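PDB 5V00: protein Ves from Pseudomonas fluorescens, which has no established biochemical activity but is a bicupin, HutD, involved in histidine utilization. Local coordinates for residues S9-W14 against L167-N172; Q143-F148 against L186-Q191; A76-T81 against R88-L93. One frame throughout, in Å; residues are numbered along the deposited sequence.

Interaction 1. Residues S9-W14 against L167-N172; sequences SAISVW and LQVDGN
Strand 10-14 runs antiparallel to strand 167-170, their short axes coming within 4.7 Å and 155° apart in direction. Ser12 and Gln168 form a hydrogen-bonded pair, Ser12 N to Gln168 O at 2.8 Å and Gln168 N to Ser12 O at 2.9 Å. Asp170 N reaches Ala10 O at 3.0 Å, nearly on the C=O axis. The non-hydrogen-bonded pairs Ile11-Val169 and Val13-Leu167 turn apolar side chains to one face, where those of Ile11 and Leu167 cross obliquely, CG2 of the first 3.8 Å from CD1 of the second.

The face bearing Ala10, Ser12, Gln168 and Asp170 is polar. Gln168 holds CG anti to the backbone N (chi1 178°) and stays extended, which sets its amide between Trp14 and Asp170. Its OE1 lies near the indole plane, at the edge, and takes the bond from Trp14 NE1 at 2.8 Å. The ring and amide planes stand 62° apart, and the N-H meets OE1 from above the carbonyl plane. The other branch, NE2, donates to Asp170 OD1 at 2.8 Å, from above the carboxylate plane. One face of the indole carries Ser12 CB, offset toward the rim, and a water joins Ser12 OG to Ala10 O and Asp170 OD2. Trp14 also packs on Arg36 of the second subunit.

Thr35 OG1, on strand 29-36, is a second hydrogen-bond partner of Gln168 OE1, and Thr144 OG1 of Asp170 OD1. The amide is thus gripped at both ends, which fixes its rotation and ties the outermost strand 10-14 to strand 166-170 through side chains as well as backbone.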
ATOM      1  N   SER B   9     -11.447  12.728  -1.837  1.00 51.91           N
ATOM      2  CA  SER B   9     -10.573  13.113  -0.624  1.00 45.85           C
ATOM      3  C   SER B   9      -9.148  12.530  -0.708  1.00 37.10           C
ATOM      4  O   SER B   9      -8.293  12.988  -1.529  1.00 43.48           O
ATOM      5  CB  SER B   9     -11.257  12.699   0.736  1.00 51.03           C
ATOM      6  OG  SER B   9     -11.418  11.257   0.962  1.00 38.45           O
ATOM      7  N   ALA B  10      -8.891  11.470   0.064  1.00 32.08           N
ATOM      8  CA  ALA B  10      -7.555  10.898   0.140  1.00 24.50           C
ATOM      9  C   ALA B  10      -7.417   9.842  -0.988  1.00 25.03           C
ATOM     10  O   ALA B  10      -8.101   8.802  -0.883  1.00 22.20           O
ATOM     11  CB  ALA B  10      -7.400  10.249   1.427  1.00 27.04           C
ATOM     12  N   ILE B  11      -6.633  10.118  -2.018  1.00 21.36           N
ATOM     13  CA  ILE B  11      -6.469   9.213  -3.150  1.00 20.45           C
ATOM     14  C   ILE B  11      -5.135   8.549  -3.080  1.00 24.55           C
ATOM     15  O   ILE B  11      -4.105   9.246  -2.863  1.00 19.65           O
ATOM     16  CB  ILE B  11      -6.620   9.975  -4.483  1.00 26.60           C
ATOM     17  CG1 ILE B  11      -8.060  10.531  -4.585  1.00 31.77           C
ATOM     18  CG2 ILE B  11      -6.306   9.079  -5.681  1.00 26.58           C
ATOM     19  CD1 ILE B  11      -8.172  11.651  -5.637  1.00 36.16           C
ATOM     20  N   SER B  12      -5.100   7.236  -3.219  1.00 19.06           N
ATOM     21  CA  SER B  12      -3.857   6.464  -3.315  1.00 22.44           C
ATOM     22  C   SER B  12      -3.838   5.702  -4.624  1.00 22.81           C
ATOM     23  O   SER B  12      -4.878   5.286  -5.096  1.00 21.27           O
ATOM     24  CB  SER B  12      -3.812   5.496  -2.164  1.00 22.47           C
ATOM     25  OG  SER B  12      -3.664   6.135  -0.932  1.00 24.99           O
ATOM     26  N   VAL B  13      -2.679   5.512  -5.264  1.00 19.22           N
ATOM     27  CA  VAL B  13      -2.569   4.699  -6.457  1.00 18.94           C
ATOM     28  C   VAL B  13      -1.558   3.577  -6.125  1.00 22.25           C
ATOM     29  O   VAL B  13      -0.408   3.854  -5.717  1.00 24.06           O
ATOM     30  CB  VAL B  13      -2.155   5.456  -7.724  1.00 19.88           C
ATOM     31  CG1 VAL B  13      -2.051   4.532  -8.922  1.00 21.56           C
ATOM     32  CG2 VAL B  13      -3.098   6.634  -7.973  1.00 22.87           C
ATOM     33  N   TRP B  14      -2.001   2.312  -6.212  1.00 18.25           N
ATOM     34  CA  TRP B  14      -1.170   1.131  -5.962  1.00 18.80           C
ATOM     35  C   TRP B  14      -0.715   0.701  -7.359  1.00 20.68           C
ATOM     36  O   TRP B  14      -1.570   0.328  -8.250  1.00 19.86           O
ATOM     37  CB  TRP B  14      -1.980   0.034  -5.259  1.00 19.82           C
ATOM     38  CG  TRP B  14      -2.741   0.464  -4.054  1.00 21.15           C
ATOM     39  CD1 TRP B  14      -4.090   0.578  -3.873  1.00 20.23           C
ATOM     40  CD2 TRP B  14      -2.157   0.985  -2.882  1.00 26.57           C
ATOM     41  NE1 TRP B  14      -4.384   1.046  -2.628  1.00 20.61           N
ATOM     42  CE2 TRP B  14      -3.201   1.349  -2.008  1.00 26.15           C
ATOM     43  CE3 TRP B  14      -0.846   1.274  -2.527  1.00 40.37           C
ATOM     44  CZ2 TRP B  14      -2.983   1.945  -0.778  1.00 35.19           C
ATOM     45  CZ3 TRP B  14      -0.622   1.872  -1.277  1.00 46.32           C
ATOM     46  CH2 TRP B  14      -1.707   2.199  -0.419  1.00 42.89           C
ATOM     47  N   LEU B 167      -6.594   2.261  -8.005  1.00 17.70           N
ATOM     48  CA  LEU B 167      -6.807   3.501  -7.321  1.00 19.28           C
ATOM     49  C   LEU B 167      -7.681   3.245  -6.133  1.00 20.63           C
ATOM     50  O   LEU B 167      -8.604   2.395  -6.175  1.00 19.80           O
ATOM     51  CB  LEU B 167      -7.468   4.471  -8.273  1.00 20.38           C
ATOM     52  CG  LEU B 167      -7.706   5.845  -7.688  1.00 20.14           C
ATOM     53  CD1 LEU B 167      -7.383   6.945  -8.662  1.00 21.87           C
ATOM     54  CD2 LEU B 167      -9.096   5.980  -7.120  1.00 22.18           C
ATOM     55  N   GLN B 168      -7.380   3.894  -5.007  1.00 16.49           N
ATOM     56  CA  GLN B 168      -8.139   3.785  -3.770  1.00 18.12           C
ATOM     57  C   GLN B 168      -8.486   5.173  -3.230  1.00 20.20           C
ATOM     58  O   GLN B 168      -7.599   6.026  -3.095  1.00 19.84           O
ATOM     59  CB  GLN B 168      -7.375   3.052  -2.711  1.00 19.32           C
ATOM     60  CG  GLN B 168      -8.059   2.924  -1.369  1.00 19.31           C
ATOM     61  CD  GLN B 168      -7.375   1.925  -0.410  1.00 18.85           C
ATOM     62  OE1 GLN B 168      -6.548   1.120  -0.814  1.00 20.74           O
ATOM     63  NE2 GLN B 168      -7.876   1.875   0.818  1.00 21.12           N
ATOM     64  N   VAL B 169      -9.775   5.393  -2.976  1.00 17.87           N
ATOM     65  CA  VAL B 169     -10.217   6.603  -2.277  1.00 20.43           C
ATOM     66  C   VAL B 169     -10.527   6.129  -0.878  1.00 22.46           C
ATOM     67  O   VAL B 169     -11.240   5.103  -0.630  1.00 23.84           O
ATOM     68  CB  VAL B 169     -11.475   7.237  -2.886  1.00 22.92           C
ATOM     69  CG1 VAL B 169     -11.868   8.468  -2.028  1.00 27.86           C
ATOM     70  CG2 VAL B 169     -11.317   7.503  -4.302  1.00 23.90           C
ATOM     71  N   ASP B 170     -10.047   6.825   0.141  1.00 22.15           N
ATOM     72  CA  ASP B 170     -10.292   6.455   1.566  1.00 26.08           C
ATOM     73  C   ASP B 170     -10.858   7.654   2.308  1.00 26.55           C
ATOM     74  O   ASP B 170     -10.667   8.783   1.897  1.00 26.30           O
ATOM     75  CB  ASP B 170      -9.017   6.168   2.327  1.00 29.05           C
ATOM     76  CG  ASP B 170      -8.504   4.779   2.171  1.00 39.71           C
ATOM     77  OD1 ASP B 170      -9.313   3.812   2.201  1.00 38.88           O
ATOM     78  OD2 ASP B 170      -7.217   4.702   2.177  1.00 42.97           O
ATOM     79  N   GLY B 171     -11.522   7.364   3.407  1.00 28.52           N
ATOM     80  CA  GLY B 171     -12.065   8.435   4.284  1.00 29.86           C
ATOM     81  C   GLY B 171     -13.098   9.324   3.687  1.00 31.14           C
ATOM     82  O   GLY B 171     -13.272  10.466   4.060  1.00 33.74           O
ATOM     83  N   ASN B 172     -13.863   8.808   2.748  1.00 28.87           N
ATOM     84  CA  ASN B 172     -14.911   9.638   2.188  1.00 28.86           C
ATOM     85  C   ASN B 172     -16.039   9.807   3.169  1.00 31.50           C
ATOM     86  O   ASN B 172     -16.453   8.788   3.807  1.00 26.95           O
ATOM     87  CB  ASN B 172     -15.439   8.949   0.944  1.00 25.20           C
ATOM     88  CG  ASN B 172     -16.598   9.677   0.353  1.00 34.13           C
ATOM     89  OD1 ASN B 172     -16.440  10.893   0.107  1.00 33.98           O
ATOM     90  ND2 ASN B 172     -17.669   8.948  -0.066  1.00 24.53           N
TER
HETATM   91  O   HOH W   1      -6.386   6.435  -0.120  1.00 28.78           O

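Interaction 2. Residues Q143-F148 against L186-Q191; sequences QTVLVF and LIELTQ
Strands 144-148 and 186-191 lie antiparallel, 161° apart in direction, with reciprocal backbone hydrogen bonds at the Thr144-Leu189 and Leu146-Ile187 pairs. On the face carrying Leu146, Ile187 and Leu189, the bump is the Leu146 CD1 methyl. It fits between two methyls of the facing strand, 3.9 Å from Ile187 CG2 and 3.9 Å from Leu189 CD1, the side chains crossing obliquely. Trp47 and Leu49 of strand 47-54 pack over this cluster.

On the other face, Leu186 lies alongside Val147 and sets CD2 against both its methyls, 3.9 Å from CG2 and 4.1 Å from CG1, while Val145 CG2 lies beside Glu188 CG. Phe138 covers this side.

Just before strand 144-148 begins, Gln143 crosses Thr190 at about a right angle, its CD 3.8 Å from Thr190 CG2. Its backbone N donates to Thr190 OG1 at 3.1 Å. Gln191 N gives a nearly straight bond to Gln143 OE1 at 2.9 Å, arriving 63° out of the amide's carbonyl plane. A water donates to that same OE1 and to Leu189 O, and accepts from Thr144 OG1. An alanine in place of Gln143 would probably loosen this end, losing the acceptor for Gln191 N, one link of the water and the cover over the Thr190 methyl.

Apolar packing thus dominates the buried part, and a glutamine amide with one water continues the hydrogen bonding where the regular pairing stops.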
ATOM      1  N   GLN B 143     -17.267   4.684   2.144  1.00 18.91           N
ATOM      2  CA  GLN B 143     -16.059   5.213   2.762  1.00 19.79           C
ATOM      3  C   GLN B 143     -14.799   4.918   1.958  1.00 19.60           C
ATOM      4  O   GLN B 143     -13.856   5.770   1.927  1.00 20.11           O
ATOM      5  CB  GLN B 143     -15.837   4.581   4.125  1.00 27.22           C
ATOM      6  CG  GLN B 143     -16.805   4.895   5.204  1.00 35.69           C
ATOM      7  CD  GLN B 143     -16.572   3.900   6.425  1.00 37.72           C
ATOM      8  OE1 GLN B 143     -15.751   2.833   6.413  1.00 30.92           O
ATOM      9  NE2 GLN B 143     -17.297   4.235   7.487  1.00 56.61           N
ATOM     10  N   THR B 144     -14.760   3.749   1.333  1.00 18.28           N
ATOM     11  CA  THR B 144     -13.614   3.371   0.493  1.00 17.77           C
ATOM     12  C   THR B 144     -14.102   2.949  -0.885  1.00 19.53           C
ATOM     13  O   THR B 144     -15.060   2.209  -1.021  1.00 18.26           O
ATOM     14  CB  THR B 144     -12.859   2.196   1.127  1.00 20.62           C
ATOM     15  OG1 THR B 144     -12.377   2.608   2.399  1.00 23.30           O
ATOM     16  CG2 THR B 144     -11.692   1.734   0.271  1.00 22.19           C
ATOM     17  N   VAL B 145     -13.479   3.491  -1.879  1.00 17.90           N
ATOM     18  CA  VAL B 145     -13.748   3.159  -3.267  1.00 17.16           C
ATOM     19  C   VAL B 145     -12.489   2.697  -3.927  1.00 20.74           C
ATOM     20  O   VAL B 145     -11.446   3.383  -3.869  1.00 18.90           O
ATOM     21  CB  VAL B 145     -14.391   4.348  -4.081  1.00 18.12           C
ATOM     22  CG1 VAL B 145     -14.666   3.866  -5.510  1.00 20.92           C
ATOM     23  CG2 VAL B 145     -15.644   4.837  -3.406  1.00 19.94           C
ATOM     24  N   LEU B 146     -12.550   1.570  -4.641  1.00 17.21           N
ATOM     25  CA  LEU B 146     -11.400   0.959  -5.248  1.00 17.93           C
ATOM     26  C   LEU B 146     -11.685   0.800  -6.753  1.00 18.11           C
ATOM     27  O   LEU B 146     -12.834   0.397  -7.145  1.00 18.26           O
ATOM     28  CB  LEU B 146     -11.072  -0.433  -4.652  1.00 19.36           C
ATOM     29  CG  LEU B 146     -10.774  -0.354  -3.166  1.00 23.26           C
ATOM     30  CD1 LEU B 146     -11.084  -1.746  -2.581  1.00 26.96           C
ATOM     31  CD2 LEU B 146      -9.286  -0.076  -3.009  1.00 23.74           C
ATOM     32  N   VAL B 147     -10.714   1.095  -7.564  1.00 15.92           N
ATOM     33  CA  VAL B 147     -10.790   0.957  -9.031  1.00 16.13           C
ATOM     34  C   VAL B 147      -9.610   0.154  -9.491  1.00 17.72           C
ATOM     35  O   VAL B 147      -8.493   0.635  -9.486  1.00 17.92           O
ATOM     36  CB  VAL B 147     -10.871   2.303  -9.801  1.00 15.88           C
ATOM     37  CG1 VAL B 147     -11.033   2.092 -11.270  1.00 18.55           C
ATOM     38  CG2 VAL B 147     -12.017   3.158  -9.302  1.00 17.40           C
ATOM     39  N   PHE B 148      -9.859  -1.081  -9.968  1.00 16.14           N
ATOM     40  CA  PHE B 148      -8.794  -2.011 -10.381  1.00 17.43           C
ATOM     41  C   PHE B 148      -8.827  -2.180 -11.882  1.00 20.10           C
ATOM     42  O   PHE B 148      -9.833  -2.635 -12.442  1.00 18.72           O
ATOM     43  CB  PHE B 148      -9.024  -3.374  -9.722  1.00 16.56           C
ATOM     44  CG  PHE B 148      -8.043  -4.441 -10.124  1.00 16.91           C
ATOM     45  CD1 PHE B 148      -6.766  -4.456  -9.581  1.00 19.78           C
ATOM     46  CD2 PHE B 148      -8.406  -5.442 -11.017  1.00 17.76           C
ATOM     47  CE1 PHE B 148      -5.847  -5.394  -9.965  1.00 19.91           C
ATOM     48  CE2 PHE B 148      -7.497  -6.355 -11.459  1.00 18.65           C
ATOM     49  CZ  PHE B 148      -6.224  -6.412 -10.871  1.00 18.61           C
ATOM     50  N   LEU B 186     -14.952  -1.994 -10.125  1.00 15.89           N
ATOM     51  CA  LEU B 186     -15.343  -0.982  -9.135  1.00 17.14           C
ATOM     52  C   LEU B 186     -15.738  -1.662  -7.838  1.00 18.31           C
ATOM     53  O   LEU B 186     -16.671  -2.471  -7.828  1.00 19.07           O
ATOM     54  CB  LEU B 186     -16.540  -0.132  -9.613  1.00 16.91           C
ATOM     55  CG  LEU B 186     -16.354   0.596 -10.935  1.00 18.65           C
ATOM     56  CD1 LEU B 186     -17.631   1.310 -11.272  1.00 22.30           C
ATOM     57  CD2 LEU B 186     -15.128   1.500 -10.992  1.00 19.97           C
ATOM     58  N   ILE B 187     -15.056  -1.395  -6.724  1.00 16.08           N
ATOM     59  CA  ILE B 187     -15.412  -1.941  -5.430  1.00 17.03           C
ATOM     60  C   ILE B 187     -15.669  -0.822  -4.433  1.00 19.59           C
ATOM     61  O   ILE B 187     -14.908   0.169  -4.395  1.00 18.04           O
ATOM     62  CB  ILE B 187     -14.346  -2.900  -4.910  1.00 17.37           C
ATOM     63  CG1 ILE B 187     -14.223  -4.102  -5.875  1.00 20.26           C
ATOM     64  CG2 ILE B 187     -14.549  -3.325  -3.493  1.00 19.30           C
ATOM     65  CD1 ILE B 187     -13.073  -5.003  -5.602  1.00 22.95           C
ATOM     66  N   GLU B 188     -16.680  -0.956  -3.614  1.00 17.21           N
ATOM     67  CA  GLU B 188     -16.995  -0.001  -2.628  1.00 15.88           C
ATOM     68  C   GLU B 188     -17.188  -0.711  -1.263  1.00 20.54           C
ATOM     69  O   GLU B 188     -17.872  -1.740  -1.164  1.00 21.68           O
ATOM     70  CB  GLU B 188     -18.246   0.758  -2.944  1.00 18.24           C
ATOM     71  CG  GLU B 188     -18.156   1.571  -4.208  1.00 19.03           C
ATOM     72  CD  GLU B 188     -19.462   2.364  -4.539  1.00 21.29           C
ATOM     73  OE1 GLU B 188     -20.324   2.575  -3.696  1.00 26.61           O
ATOM     74  OE2 GLU B 188     -19.559   2.751  -5.634  1.00 34.57           O
ATOM     75  N   LEU B 189     -16.571  -0.165  -0.250  1.00 17.67           N
ATOM     76  CA  LEU B 189     -16.571  -0.783   1.091  1.00 17.13           C
ATOM     77  C   LEU B 189     -16.829   0.273   2.127  1.00 21.37           C
ATOM     78  O   LEU B 189     -16.221   1.364   2.091  1.00 20.82           O
ATOM     79  CB  LEU B 189     -15.260  -1.495   1.326  1.00 19.53           C
ATOM     80  CG  LEU B 189     -14.977  -2.694   0.412  1.00 21.51           C
ATOM     81  CD1 LEU B 189     -13.540  -2.856   0.224  1.00 23.63           C
ATOM     82  CD2 LEU B 189     -15.527  -3.934   1.146  1.00 24.97           C
ATOM     83  N   THR B 190     -17.673  -0.061   3.082  1.00 20.09           N
ATOM     84  CA  THR B 190     -18.038   0.833   4.212  1.00 20.03           C
ATOM     85  C   THR B 190     -18.174   0.033   5.516  1.00 22.72           C
ATOM     86  O   THR B 190     -18.877  -0.967   5.557  1.00 20.12           O
ATOM     87  CB  THR B 190     -19.352   1.549   3.903  1.00 23.83           C
ATOM     88  OG1 THR B 190     -19.175   2.352   2.731  1.00 23.26           O
ATOM     89  CG2 THR B 190     -19.786   2.400   5.029  1.00 26.49           C
ATOM     90  N   GLN B 191     -17.526   0.518   6.575  1.00 22.68           N
ATOM     91  CA  GLN B 191     -17.611  -0.096   7.884  1.00 26.91           C
ATOM     92  C   GLN B 191     -19.032  -0.050   8.361  1.00 30.95           C
ATOM     93  O   GLN B 191     -19.795   0.902   8.107  1.00 32.23           O
ATOM     94  CB  GLN B 191     -16.781   0.691   8.884  1.00 30.19           C
ATOM     95  CG  GLN B 191     -15.380   0.294   8.917  1.00 39.96           C
ATOM     96  CD  GLN B 191     -14.694   0.826  10.184  1.00 49.27           C
ATOM     97  OE1 GLN B 191     -14.397   0.076  11.111  1.00 50.66           O
ATOM     98  NE2 GLN B 191     -14.538   2.123  10.238  1.00 55.67           N
TER
HETATM   99  O   HOH W   2     -14.267   1.541   4.491  1.00 42.17           O

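Interaction 3. Residues A76-T81 against R88-L93; sequences AGMVLT and RGLLPL
Backbone hydrogen bonds define this beta hairpin, in which strand 78-81 meets strand 88-90 antiparallel with 143° between their directions. Leu80 and Arg88 pair reciprocally, Leu80 N to Arg88 O and Arg88 N to Leu80 O both at 2.8 Å. At the Met78-Leu90 pair the two links are unequal: Leu90 N points almost straight down the carbonyl axis of Met78 O at 2.8 Å, but Met78 N is 3.2 Å from Leu90 O.

Just before the strand, the backbone angles of Gly77 call for glycine. Its phi of 130° would press a side chain against the preceding carbonyl, and a CB would come 2.5 Å from Leu90 O. Pro92 sets its ring CD against Ala76 O at 3.4 Å.

Apolar contacts gather on the face holding Met78, Leu80 and Leu90. Met78 CG lies between the backbone N and the carbonyl carbon, the crowded position (chi1 55°), and the chain bends again at chi2, so it lies beside Leu90 with CE 3.9 Å from Leu90 CD2. Leu80 crosses Leu90 obliquely, its CD1 at 4.1 Å from that same CD2.

Within its sheet the hairpin continues through strand 104-108, which bonds to Val79 and Thr81 and packs Cys106 on Met78 and Leu80. The face of Met78, Leu80 and Leu90 turns to the opposing sheet, meeting Ile70 and Val72 of strand 67-74 and Phe96 of strand 96-99.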
ATOM      1  N   ALA B  76      -7.187 -18.561 -19.473  1.00 26.51           N
ATOM      2  CA  ALA B  76      -8.458 -18.766 -20.200  1.00 26.82           C
ATOM      3  C   ALA B  76      -9.607 -19.215 -19.315  1.00 25.14           C
ATOM      4  O   ALA B  76     -10.746 -19.243 -19.789  1.00 30.17           O
ATOM      5  CB  ALA B  76      -8.222 -19.796 -21.339  1.00 31.66           C
ATOM      6  N   GLY B  77      -9.370 -19.559 -18.061  1.00 25.69           N
ATOM      7  CA  GLY B  77     -10.382 -19.971 -17.140  1.00 25.12           C
ATOM      8  C   GLY B  77     -10.056 -21.227 -16.439  1.00 24.08           C
ATOM      9  O   GLY B  77      -9.030 -21.835 -16.745  1.00 27.64           O
ATOM     10  N   MET B  78     -10.837 -21.520 -15.435  1.00 22.87           N
ATOM     11  CA  MET B  78     -10.718 -22.733 -14.637  1.00 24.54           C
ATOM     12  C   MET B  78     -12.051 -23.176 -14.096  0.94 25.17           C
ATOM     13  O   MET B  78     -13.071 -22.513 -14.320  1.00 23.84           O
ATOM     14  CB  MET B  78      -9.612 -22.586 -13.543  1.00 26.62           C
ATOM     15  CG  MET B  78      -9.872 -21.372 -12.684  1.00 27.32           C
ATOM     16  SD  MET B  78     -11.171 -21.479 -11.528  1.00 30.95           S
ATOM     17  CE  MET B  78     -10.568 -19.989 -10.508  1.00 30.77           C
ATOM     18  N   VAL B  79     -12.078 -24.380 -13.482  1.00 23.20           N
ATOM     19  CA  VAL B  79     -13.276 -24.940 -12.913  1.00 24.20           C
ATOM     20  C   VAL B  79     -13.223 -25.084 -11.436  1.00 25.97           C
ATOM     21  O   VAL B  79     -12.273 -25.658 -10.877  1.00 28.77           O
ATOM     22  CB  VAL B  79     -13.528 -26.382 -13.552  1.00 26.07           C
ATOM     23  CG1 VAL B  79     -14.649 -27.062 -12.815  1.00 30.13           C
ATOM     24  CG2 VAL B  79     -13.887 -26.162 -14.993  1.00 29.78           C
ATOM     25  N   LEU B  80     -14.220 -24.575 -10.758  1.00 23.45           N
ATOM     26  CA  LEU B  80     -14.338 -24.726  -9.341  1.00 24.78           C
ATOM     27  C   LEU B  80     -15.368 -25.714  -8.911  1.00 29.21           C
ATOM     28  O   LEU B  80     -16.468 -25.771  -9.478  1.00 29.00           O
ATOM     29  CB  LEU B  80     -14.753 -23.364  -8.632  1.00 30.09           C
ATOM     30  CG  LEU B  80     -13.758 -22.267  -8.582  1.00 30.26           C
ATOM     31  CD1 LEU B  80     -14.354 -21.224  -7.595  1.00 31.64           C
ATOM     32  CD2 LEU B  80     -12.387 -22.656  -8.064  1.00 28.30           C
ATOM     33  N   THR B  81     -15.056 -26.475  -7.858  1.00 25.44           N
ATOM     34  CA  THR B  81     -16.021 -27.259  -7.200  1.00 25.31           C
ATOM     35  C   THR B  81     -16.220 -26.704  -5.794  1.00 28.53           C
ATOM     36  O   THR B  81     -15.259 -26.652  -5.029  1.00 29.87           O
ATOM     37  CB  THR B  81     -15.583 -28.764  -7.147  1.00 28.54           C
ATOM     38  OG1 THR B  81     -15.368 -29.204  -8.492  1.00 30.15           O
ATOM     39  CG2 THR B  81     -16.633 -29.613  -6.530  1.00 34.06           C
ATOM     40  N   ARG B  88     -18.309 -25.660 -11.586  1.00 25.23           N
ATOM     41  CA  ARG B  88     -18.574 -24.341 -12.163  1.00 25.88           C
ATOM     42  C   ARG B  88     -17.432 -23.764 -12.916  1.00 23.93           C
ATOM     43  O   ARG B  88     -16.302 -23.681 -12.408  1.00 26.88           O
ATOM     44  CB  ARG B  88     -19.006 -23.453 -11.044  1.00 28.20           C
ATOM     45  CG  ARG B  88     -19.170 -22.054 -11.537  1.00 30.94           C
ATOM     46  CD  ARG B  88     -19.689 -21.177 -10.417  1.00 32.06           C
ATOM     47  NE  ARG B  88     -21.032 -21.537 -10.017  1.00 29.53           N
ATOM     48  CZ  ARG B  88     -22.110 -21.229 -10.713  1.00 30.50           C
ATOM     49  NH1 ARG B  88     -21.994 -20.505 -11.853  1.00 29.25           N
ATOM     50  NH2 ARG B  88     -23.287 -21.547 -10.184  1.00 28.91           N
ATOM     51  N   GLY B  89     -17.664 -23.372 -14.166  1.00 20.99           N
ATOM     52  CA  GLY B  89     -16.640 -22.823 -15.024  1.00 21.12           C
ATOM     53  C   GLY B  89     -16.493 -21.287 -14.792  1.00 23.15           C
ATOM     54  O   GLY B  89     -17.496 -20.593 -14.784  1.00 23.93           O
ATOM     55  N   LEU B  90     -15.265 -20.816 -14.616  1.00 21.28           N
ATOM     56  CA  LEU B  90     -14.959 -19.366 -14.505  1.00 21.10           C
ATOM     57  C   LEU B  90     -14.225 -18.926 -15.672  1.00 20.61           C
ATOM     58  O   LEU B  90     -13.049 -19.295 -15.911  1.00 22.13           O
ATOM     59  CB  LEU B  90     -14.192 -19.092 -13.168  1.00 22.36           C
ATOM     60  CG  LEU B  90     -15.082 -19.049 -11.940  1.00 28.13           C
ATOM     61  CD1 LEU B  90     -15.779 -20.276 -11.549  1.00 39.73           C
ATOM     62  CD2 LEU B  90     -14.219 -18.663 -10.746  1.00 30.72           C
ATOM     63  N   LEU B  91     -14.858 -18.077 -16.471  1.00 19.73           N
ATOM     64  CA  LEU B  91     -14.259 -17.489 -17.629  1.00 22.18           C
ATOM     65  C   LEU B  91     -13.626 -16.124 -17.278  1.00 20.43           C
ATOM     66  O   LEU B  91     -13.987 -15.557 -16.224  1.00 21.13           O
ATOM     67  CB  LEU B  91     -15.332 -17.256 -18.710  1.00 22.76           C
ATOM     68  CG  LEU B  91     -15.748 -18.546 -19.498  1.00 26.23           C
ATOM     69  CD1 LEU B  91     -16.932 -18.206 -20.383  1.00 31.24           C
ATOM     70  CD2 LEU B  91     -14.668 -19.050 -20.397  1.00 30.37           C
ATOM     71  N   PRO B  92     -12.773 -15.648 -18.130  1.00 23.59           N
ATOM     72  CA  PRO B  92     -12.158 -14.339 -17.816  1.00 23.78           C
ATOM     73  C   PRO B  92     -13.143 -13.256 -17.565  1.00 23.08           C
ATOM     74  O   PRO B  92     -14.114 -13.090 -18.337  1.00 22.08           O
ATOM     75  CB  PRO B  92     -11.330 -14.045 -19.062  1.00 25.27           C
ATOM     76  CG  PRO B  92     -10.939 -15.409 -19.589  1.00 25.92           C
ATOM     77  CD  PRO B  92     -12.170 -16.226 -19.336  1.00 26.22           C
ATOM     78  N   LEU B  93     -12.941 -12.498 -16.487  1.00 22.01           N
ATOM     79  CA  LEU B  93     -13.742 -11.329 -16.126  1.00 20.42           C
ATOM     80  C   LEU B  93     -15.125 -11.615 -15.689  1.00 20.24           C
ATOM     81  O   LEU B  93     -15.966 -10.712 -15.604  1.00 21.57           O
ATOM     82  CB  LEU B  93     -13.683 -10.193 -17.153  1.00 21.77           C
ATOM     83  CG  LEU B  93     -12.248  -9.789 -17.583  1.00 25.54           C
ATOM     84  CD1 LEU B  93     -12.198  -8.617 -18.575  1.00 27.12           C
ATOM     85  CD2 LEU B  93     -11.318  -9.405 -16.411  1.00 24.52           C
TER

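In the fold
Interactions 1 and 2 belong to one five-stranded antiparallel sheet, where strands 166-170 and 144-149 are neighbours; their centres lie 9 Å apart and probable hydrogen bonds, such as Val169 N to Val145 O at 2.8 Å, join them. Their segments alternate along the chain; strand 10-14, from the N-terminus, forms one outer strand of a sheet otherwise made of later strands. Interaction 3 is nested within the loop closed by interaction 1 and precedes interaction 2. It lies on the opposite side of the chain's centre, its centre about 31 Å from that of interaction 1 and about 25 Å from that of interaction 2. This separation is consistent with two cupin halves, strand 10-14 joining the C-terminal one.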